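PDB 3SDS: ornithine carbamoyltransferase, mitochondrial from Coccidioides immitis, which catalyses transfer of the carbamoyl group from carbamoyl phosphate to L-ornithine, giving L-citrulline and phosphate in the arginine biosynthesis pathway. Local coordinates for residues Gly130-Ile135 against Cys151-Pro156; Leu27-Leu32 against Leu201-Ile206. All blocks are in the same frame, centred on the assembly; numbering follows the deposited sequence.

Contact 1. Residues Gly130-Ile135 against Cys151-Pro156; sequences GPHSDI and CDTFHP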
ATOM      1  N   GLY A 130      10.615   5.880 -18.108  1.00 69.64           N
ATOM      2  CA  GLY A 130      11.392   6.955 -18.739  1.00 72.61           C
ATOM      3  C   GLY A 130      11.128   7.071 -20.239  1.00 73.91           C
ATOM      4  O   GLY A 130      10.136   7.700 -20.655  1.00 72.29           O
ATOM      5  N   PRO A 131      12.019   6.474 -21.071  1.00 76.76           N
ATOM      6  CA  PRO A 131      11.807   6.502 -22.547  1.00 77.48           C
ATOM      7  C   PRO A 131      10.494   5.834 -23.007  1.00 76.57           C
ATOM      8  O   PRO A 131      10.009   4.906 -22.344  1.00 76.27           O
ATOM      9  CB  PRO A 131      13.052   5.763 -23.108  1.00 79.41           C
ATOM     10  CG  PRO A 131      14.135   5.945 -22.033  1.00 80.33           C
ATOM     11  CD  PRO A 131      13.362   5.945 -20.706  1.00 78.97           C
ATOM     12  N   HIS A 132       9.923   6.320 -24.119  1.00 76.67           N
ATOM     13  CA  HIS A 132       8.735   5.686 -24.728  1.00 75.83           C
ATOM     14  C   HIS A 132       8.996   4.266 -25.289  1.00 76.34           C
ATOM     15  O   HIS A 132       8.117   3.384 -25.218  1.00 75.67           O
ATOM     16  CB  HIS A 132       8.069   6.559 -25.794  1.00 75.46           C
ATOM     17  CG  HIS A 132       6.788   5.971 -26.298  1.00 76.33           C
ATOM     18  ND1 HIS A 132       5.572   6.195 -25.682  1.00 75.92           N
ATOM     19  CD2 HIS A 132       6.541   5.107 -27.316  1.00 77.59           C
ATOM     20  CE1 HIS A 132       4.629   5.517 -26.317  1.00 75.53           C
ATOM     21  NE2 HIS A 132       5.191   4.844 -27.307  1.00 76.36           N
ATOM     22  N   SER A 133      10.184   4.046 -25.853  1.00 77.17           N
ATOM     23  CA  SER A 133      10.570   2.703 -26.283  1.00 77.34           C
ATOM     24  C   SER A 133      10.329   1.677 -25.160  1.00 76.23           C
ATOM     25  O   SER A 133       9.952   0.535 -25.440  1.00 76.69           O
ATOM     26  CB  SER A 133      12.027   2.659 -26.791  1.00 79.70           C
ATOM     27  OG  SER A 133      12.945   3.313 -25.918  1.00 80.79           O
ATOM     28  N   ASP A 134      10.520   2.097 -23.902  1.00 74.41           N
ATOM     29  CA  ASP A 134      10.281   1.241 -22.732  1.00 72.58           C
ATOM     30  C   ASP A 134       8.817   0.784 -22.596  1.00 69.71           C
ATOM     31  O   ASP A 134       8.557  -0.422 -22.513  1.00 69.85           O
ATOM     32  CB  ASP A 134      10.752   1.923 -21.438  1.00 72.87           C
ATOM     33  CG  ASP A 134      12.171   1.543 -21.047  1.00 75.01           C
ATOM     34  OD1 ASP A 134      12.985   2.457 -20.815  1.00 75.89           O
ATOM     35  OD2 ASP A 134      12.475   0.336 -20.958  1.00 76.77           O
ATOM     36  N   ILE A 135       7.878   1.735 -22.583  1.00 66.35           N
ATOM     37  CA  ILE A 135       6.447   1.424 -22.382  1.00 63.24           C
ATOM     38  C   ILE A 135       5.835   0.541 -23.491  1.00 62.10           C
ATOM     39  O   ILE A 135       5.039  -0.360 -23.205  1.00 61.44           O
ATOM     40  CB  ILE A 135       5.575   2.712 -22.101  1.00 61.83           C
ATOM     41  CG1 ILE A 135       4.124   2.372 -21.764  1.00 59.38           C
ATOM     42  CG2 ILE A 135       5.571   3.652 -23.283  1.00 62.50           C
ATOM     43  CD1 ILE A 135       3.885   2.059 -20.348  1.00 57.76           C
ATOM     44  N   CYS A 151       4.907   9.272 -19.911  1.00 49.63           N
ATOM     45  CA  CYS A 151       6.196   8.914 -20.479  1.00 51.19           C
ATOM     46  C   CYS A 151       6.847  10.157 -21.104  1.00 51.83           C
ATOM     47  O   CYS A 151       6.365  11.285 -20.942  1.00 51.28           O
ATOM     48  CB  CYS A 151       6.075   7.721 -21.445  1.00 51.36           C
ATOM     49  SG  CYS A 151       5.707   8.067 -23.208  1.00 52.80           S
ATOM     50  N   ASP A 152       7.953   9.941 -21.793  1.00 53.20           N
ATOM     51  CA  ASP A 152       8.775  10.997 -22.369  1.00 54.28           C
ATOM     52  C   ASP A 152       8.056  11.950 -23.351  1.00 52.94           C
ATOM     53  O   ASP A 152       8.408  13.132 -23.450  1.00 52.61           O
ATOM     54  CB  ASP A 152       9.909  10.299 -23.093  1.00 56.59           C
ATOM     55  CG  ASP A 152      11.173  11.072 -23.047  1.00 61.08           C
ATOM     56  OD1 ASP A 152      11.162  12.222 -23.555  1.00 65.14           O
ATOM     57  OD2 ASP A 152      12.183  10.529 -22.527  1.00 64.91           O
ATOM     58  N   THR A 153       7.056  11.417 -24.066  1.00 51.40           N
ATOM     59  CA  THR A 153       6.368  12.132 -25.148  1.00 50.53           C
ATOM     60  C   THR A 153       4.831  12.188 -25.024  1.00 48.85           C
ATOM     61  O   THR A 153       4.194  12.996 -25.704  1.00 48.83           O
ATOM     62  CB  THR A 153       6.706  11.541 -26.570  1.00 51.59           C
ATOM     63  OG1 THR A 153       6.182  10.211 -26.690  1.00 51.98           O
ATOM     64  CG2 THR A 153       8.205  11.516 -26.853  1.00 52.63           C
ATOM     65  N   PHE A 154       4.219  11.340 -24.195  1.00 47.24           N
ATOM     66  CA  PHE A 154       2.748  11.364 -24.061  1.00 45.05           C
ATOM     67  C   PHE A 154       2.276  11.472 -22.620  1.00 43.71           C
ATOM     68  O   PHE A 154       3.039  11.193 -21.704  1.00 43.95           O
ATOM     69  CB  PHE A 154       2.114  10.142 -24.743  1.00 44.79           C
ATOM     70  CG  PHE A 154       2.551   9.952 -26.160  1.00 45.41           C
ATOM     71  CD1 PHE A 154       2.276  10.925 -27.126  1.00 45.46           C
ATOM     72  CD2 PHE A 154       3.248   8.801 -26.540  1.00 46.47           C
ATOM     73  CE1 PHE A 154       2.697  10.760 -28.460  1.00 45.56           C
ATOM     74  CE2 PHE A 154       3.663   8.616 -27.875  1.00 46.93           C
ATOM     75  CZ  PHE A 154       3.386   9.613 -28.836  1.00 46.38           C
ATOM     76  N   HIS A 155       1.024  11.897 -22.435  1.00 42.19           N
ATOM     77  CA  HIS A 155       0.364  11.938 -21.115  1.00 40.95           C
ATOM     78  C   HIS A 155      -1.160  11.922 -21.314  1.00 39.66           C
ATOM     79  O   HIS A 155      -1.839  12.886 -20.972  1.00 39.91           O
ATOM     80  CB  HIS A 155       0.801  13.174 -20.317  1.00 40.82           C
ATOM     81  CG  HIS A 155       0.504  13.102 -18.845  1.00 42.05           C
ATOM     82  ND1 HIS A 155      -0.608  12.469 -18.326  1.00 42.37           N
ATOM     83  CD2 HIS A 155       1.165  13.622 -17.780  1.00 42.26           C
ATOM     84  CE1 HIS A 155      -0.608  12.585 -17.008  1.00 41.00           C
ATOM     85  NE2 HIS A 155       0.458  13.279 -16.653  1.00 41.39           N
ATOM     86  N   PRO A 156      -1.707  10.823 -21.862  1.00 38.79           N
ATOM     87  CA  PRO A 156      -3.138  10.758 -22.212  1.00 38.03           C
ATOM     88  C   PRO A 156      -4.130  11.183 -21.102  1.00 37.49           C
ATOM     89  O   PRO A 156      -5.093  11.935 -21.384  1.00 37.37           O
ATOM     90  CB  PRO A 156      -3.350   9.279 -22.587  1.00 37.86           C
ATOM     91  CG  PRO A 156      -2.139   8.554 -22.079  1.00 38.04           C
ATOM     92  CD  PRO A 156      -1.024   9.541 -22.114  1.00 38.93           C
TER
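Gly130 meets the 151-156 loop through its backbone: its O lies 3.3 Å from Asp152 N in a weak, bent hydrogen bond, and the CB of Asp152 rests against the same oxygen. At Pro131 the chain turns into helix 132-141. Proline suits this place just before a helix because it has no N-H to leave without a partner, and its CA is touched loosely by Asp152 OD2.

His132 carries most of the contact. Its CG is anti to the backbone N (chi1 -174°), and the ring meets both Cys151 and Phe154. ND1 donates to Cys151 SG at 3.1 Å, with the sulfur almost exactly in the ring plane and the bond nearly straight at 164°. Phe154 comes edge-on over one face of the imidazole, its CE2 3.6 Å from CE1 of His132, the planes nearly perpendicular in an offset edge-to-face pair. Ile135 CG2 lies over the opposite face, toward its rim, and also approaches the buried sulfur of Cys151.

The turn and first residues of helix 132-141, after strand 124-128, are thus joined to the loop after strand 146-148 in the carbamoyl phosphate-binding domain, the loop that also holds His155, which by similarity binds that substrate.

Contact 2. Residues Leu27-Leu32 against Leu201-Ile206; sequences LSIADL and LFDLAI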
ATOM      1  N   LEU A  27      -1.949   4.470 -24.959  1.00 41.45           N
ATOM      2  CA  LEU A  27      -0.583   5.048 -24.864  1.00 41.76           C
ATOM      3  C   LEU A  27      -0.508   6.565 -25.136  1.00 41.47           C
ATOM      4  O   LEU A  27       0.424   7.244 -24.658  1.00 41.22           O
ATOM      5  CB  LEU A  27       0.410   4.300 -25.777  1.00 42.81           C
ATOM      6  CG  LEU A  27       0.512   2.759 -25.693  1.00 43.51           C
ATOM      7  CD1 LEU A  27       1.691   2.267 -26.501  1.00 42.24           C
ATOM      8  CD2 LEU A  27       0.624   2.247 -24.243  1.00 43.00           C
ATOM      9  N   SER A  28      -1.502   7.071 -25.885  1.00 41.01           N
ATOM     10  CA  SER A  28      -1.551   8.452 -26.395  1.00 40.78           C
ATOM     11  C   SER A  28      -2.944   8.756 -26.939  1.00 40.36           C
ATOM     12  O   SER A  28      -3.632   7.852 -27.410  1.00 40.71           O
ATOM     13  CB  SER A  28      -0.534   8.629 -27.542  1.00 41.85           C
ATOM     14  OG  SER A  28      -0.724   9.864 -28.226  1.00 42.13           O
ATOM     15  N   ILE A  29      -3.335  10.029 -26.930  1.00 39.83           N
ATOM     16  CA  ILE A  29      -4.565  10.462 -27.602  1.00 39.47           C
ATOM     17  C   ILE A  29      -4.562  10.105 -29.099  1.00 40.68           C
ATOM     18  O   ILE A  29      -5.623   9.993 -29.733  1.00 41.52           O
ATOM     19  CB  ILE A  29      -4.801  11.979 -27.462  1.00 39.01           C
ATOM     20  CG1 ILE A  29      -4.633  12.460 -26.015  1.00 38.78           C
ATOM     21  CG2 ILE A  29      -6.167  12.365 -28.003  1.00 38.56           C
ATOM     22  CD1 ILE A  29      -5.535  11.764 -24.985  1.00 39.32           C
ATOM     23  N   ALA A  30      -3.374   9.924 -29.668  1.00 41.11           N
ATOM     24  CA  ALA A  30      -3.256   9.488 -31.055  1.00 41.84           C
ATOM     25  C   ALA A  30      -3.999   8.163 -31.354  1.00 42.23           C
ATOM     26  O   ALA A  30      -4.312   7.880 -32.517  1.00 42.89           O
ATOM     27  CB  ALA A  30      -1.803   9.392 -31.450  1.00 42.20           C
ATOM     28  N   ASP A  31      -4.284   7.365 -30.317  1.00 41.52           N
ATOM     29  CA  ASP A  31      -4.992   6.085 -30.491  1.00 41.59           C
ATOM     30  C   ASP A  31      -6.519   6.234 -30.476  1.00 41.15           C
ATOM     31  O   ASP A  31      -7.228   5.239 -30.606  1.00 41.22           O
ATOM     32  CB  ASP A  31      -4.628   5.080 -29.388  1.00 41.45           C
ATOM     33  CG  ASP A  31      -3.125   4.879 -29.200  1.00 43.67           C
ATOM     34  OD1 ASP A  31      -2.741   4.755 -28.013  1.00 44.61           O
ATOM     35  OD2 ASP A  31      -2.340   4.819 -30.190  1.00 45.38           O
ATOM     36  N   LEU A  32      -7.032   7.450 -30.287  1.00 40.42           N
ATOM     37  CA  LEU A  32      -8.480   7.628 -30.114  1.00 40.01           C
ATOM     38  C   LEU A  32      -9.074   8.374 -31.277  1.00 40.64           C
ATOM     39  O   LEU A  32      -8.484   9.342 -31.752  1.00 41.18           O
ATOM     40  CB  LEU A  32      -8.809   8.396 -28.829  1.00 38.95           C
ATOM     41  CG  LEU A  32      -8.377   7.786 -27.500  1.00 38.15           C
ATOM     42  CD1 LEU A  32      -8.664   8.690 -26.263  1.00 36.24           C
ATOM     43  CD2 LEU A  32      -9.080   6.483 -27.364  1.00 38.83           C
ATOM     44  N   LEU A 201       1.895  19.122 -23.383  1.00 43.17           N
ATOM     45  CA  LEU A 201       1.524  19.872 -24.585  1.00 43.23           C
ATOM     46  C   LEU A 201       1.259  18.943 -25.782  1.00 43.44           C
ATOM     47  O   LEU A 201       0.228  19.071 -26.468  1.00 43.13           O
ATOM     48  CB  LEU A 201       2.592  20.901 -24.933  1.00 43.82           C
ATOM     49  CG  LEU A 201       2.486  21.523 -26.324  1.00 44.08           C
ATOM     50  CD1 LEU A 201       1.166  22.250 -26.496  1.00 44.20           C
ATOM     51  CD2 LEU A 201       3.654  22.456 -26.581  1.00 45.14           C
ATOM     52  N   PHE A 202       2.164  17.994 -26.018  1.00 43.71           N
ATOM     53  CA  PHE A 202       2.012  17.112 -27.176  1.00 43.87           C
ATOM     54  C   PHE A 202       0.599  16.520 -27.284  1.00 43.61           C
ATOM     55  O   PHE A 202      -0.074  16.723 -28.318  1.00 44.09           O
ATOM     56  CB  PHE A 202       3.095  16.033 -27.210  1.00 44.01           C
ATOM     57  CG  PHE A 202       4.513  16.582 -27.141  1.00 43.95           C
ATOM     58  CD1 PHE A 202       4.799  17.882 -27.559  1.00 43.41           C
ATOM     59  CD2 PHE A 202       5.553  15.784 -26.678  1.00 42.36           C
ATOM     60  CE1 PHE A 202       6.076  18.384 -27.484  1.00 44.17           C
ATOM     61  CE2 PHE A 202       6.832  16.264 -26.597  1.00 43.63           C
ATOM     62  CZ  PHE A 202       7.112  17.570 -27.005  1.00 45.49           C
ATOM     63  N   ASP A 203       0.138  15.848 -26.218  1.00 42.72           N
ATOM     64  CA  ASP A 203      -1.185  15.200 -26.210  1.00 42.16           C
ATOM     65  C   ASP A 203      -2.342  16.198 -26.230  1.00 42.19           C
ATOM     66  O   ASP A 203      -3.359  15.961 -26.910  1.00 42.36           O
ATOM     67  CB  ASP A 203      -1.350  14.256 -25.026  1.00 41.50           C
ATOM     68  CG  ASP A 203      -1.101  12.791 -25.380  1.00 42.31           C
ATOM     69  OD1 ASP A 203      -1.577  12.282 -26.419  1.00 41.51           O
ATOM     70  OD2 ASP A 203      -0.431  12.129 -24.567  1.00 44.67           O
ATOM     71  N   LEU A 204      -2.188  17.304 -25.499  1.00 41.95           N
ATOM     72  CA  LEU A 204      -3.175  18.386 -25.514  1.00 42.16           C
ATOM     73  C   LEU A 204      -3.397  18.878 -26.958  1.00 43.31           C
ATOM     74  O   LEU A 204      -4.554  18.961 -27.434  1.00 43.56           O
ATOM     75  CB  LEU A 204      -2.723  19.529 -24.596  1.00 42.32           C
ATOM     76  CG  LEU A 204      -3.495  20.852 -24.470  1.00 42.59           C
ATOM     77  CD1 LEU A 204      -4.959  20.631 -24.135  1.00 41.39           C
ATOM     78  CD2 LEU A 204      -2.853  21.755 -23.401  1.00 42.22           C
ATOM     79  N   ALA A 205      -2.287  19.164 -27.655  1.00 43.86           N
ATOM     80  CA  ALA A 205      -2.314  19.541 -29.082  1.00 44.36           C
ATOM     81  C   ALA A 205      -3.092  18.551 -29.962  1.00 44.03           C
ATOM     82  O   ALA A 205      -3.930  18.976 -30.759  1.00 44.76           O
ATOM     83  CB  ALA A 205      -0.886  19.734 -29.632  1.00 44.81           C
ATOM     84  N   ILE A 206      -2.802  17.253 -29.823  1.00 43.04           N
ATOM     85  CA  ILE A 206      -3.479  16.197 -30.606  1.00 42.73           C
ATOM     86  C   ILE A 206      -5.002  16.161 -30.321  1.00 42.65           C
ATOM     87  O   ILE A 206      -5.816  15.964 -31.226  1.00 42.76           O
ATOM     88  CB  ILE A 206      -2.820  14.776 -30.360  1.00 42.25           C
ATOM     89  CG1 ILE A 206      -1.368  14.745 -30.859  1.00 41.94           C
ATOM     90  CG2 ILE A 206      -3.628  13.652 -31.017  1.00 40.76           C
ATOM     91  CD1 ILE A 206      -0.595  13.479 -30.487  1.00 39.35           C
TER
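Asp203, on helix 199-210, reaches across to the turn at Ser28 and Ile29 and holds it through a single carboxylate oxygen. OD1 accepts from Ile29 N at 2.9 Å, the donor standing 37° out of the carboxylate plane, and from Ser28 OG at 3.1 Å, which approaches on the syn side and closer to that plane. A carboxylate suits the place because it has two acceptor oxygens: OD1 serves both donors of the turn and OD2 takes the N-H of His155.

Ser28 has its OG anti to the backbone N (chi1 169°), beside its own carbonyl carbon. From there the hydroxyl gives its proton to Asp203 and accepts from Ala30 N at 3.0 Å, closing an ST turn; serine suits the place because one small group does both jobs as the 3-10 segment 29-31 begins.

Ile29 has CG1 anti to the carbonyl carbon and beside its backbone N (chi1 -48°), which lays this branch next to the carboxylate that the N-H binds. Its CB and CG2 instead meet CG2 of Ile206, each 4.1 Å away, the two isoleucine side chains running antiparallel alongside each other. The CD1 of Ile206 lies 4.4 Å from Ala30 CB; the small methyl of alanine lets the turn lie close to the helix.

A buried carboxylate is thus met by N-H and O-H donors with apolar branches beside it; such bonding would be expected to stabilise its negative charge and tie the N-terminal turn to the helix.

How the contacts relate
The centres of contacts 1 and 2 lie about 12 Å apart, and the two sites touch directly. Along the chain, 27-32 comes first, both segments of contact 1 follow, and 201-206 comes last. Contact 1 stays within the carbamoyl phosphate-binding domain, whereas contact 2 brings its N-terminal part against helix 199-210 of the ornithine-binding domain. Asp203 of contact 2 connects them: its OD2 is 2.6 Å from the N of His155, at the N-cap of helix 156-169. The loop carrying His155, which by similarity binds carbamoyl phosphate, is therefore held from both domains, near Asn199, which by similarity binds ornithine.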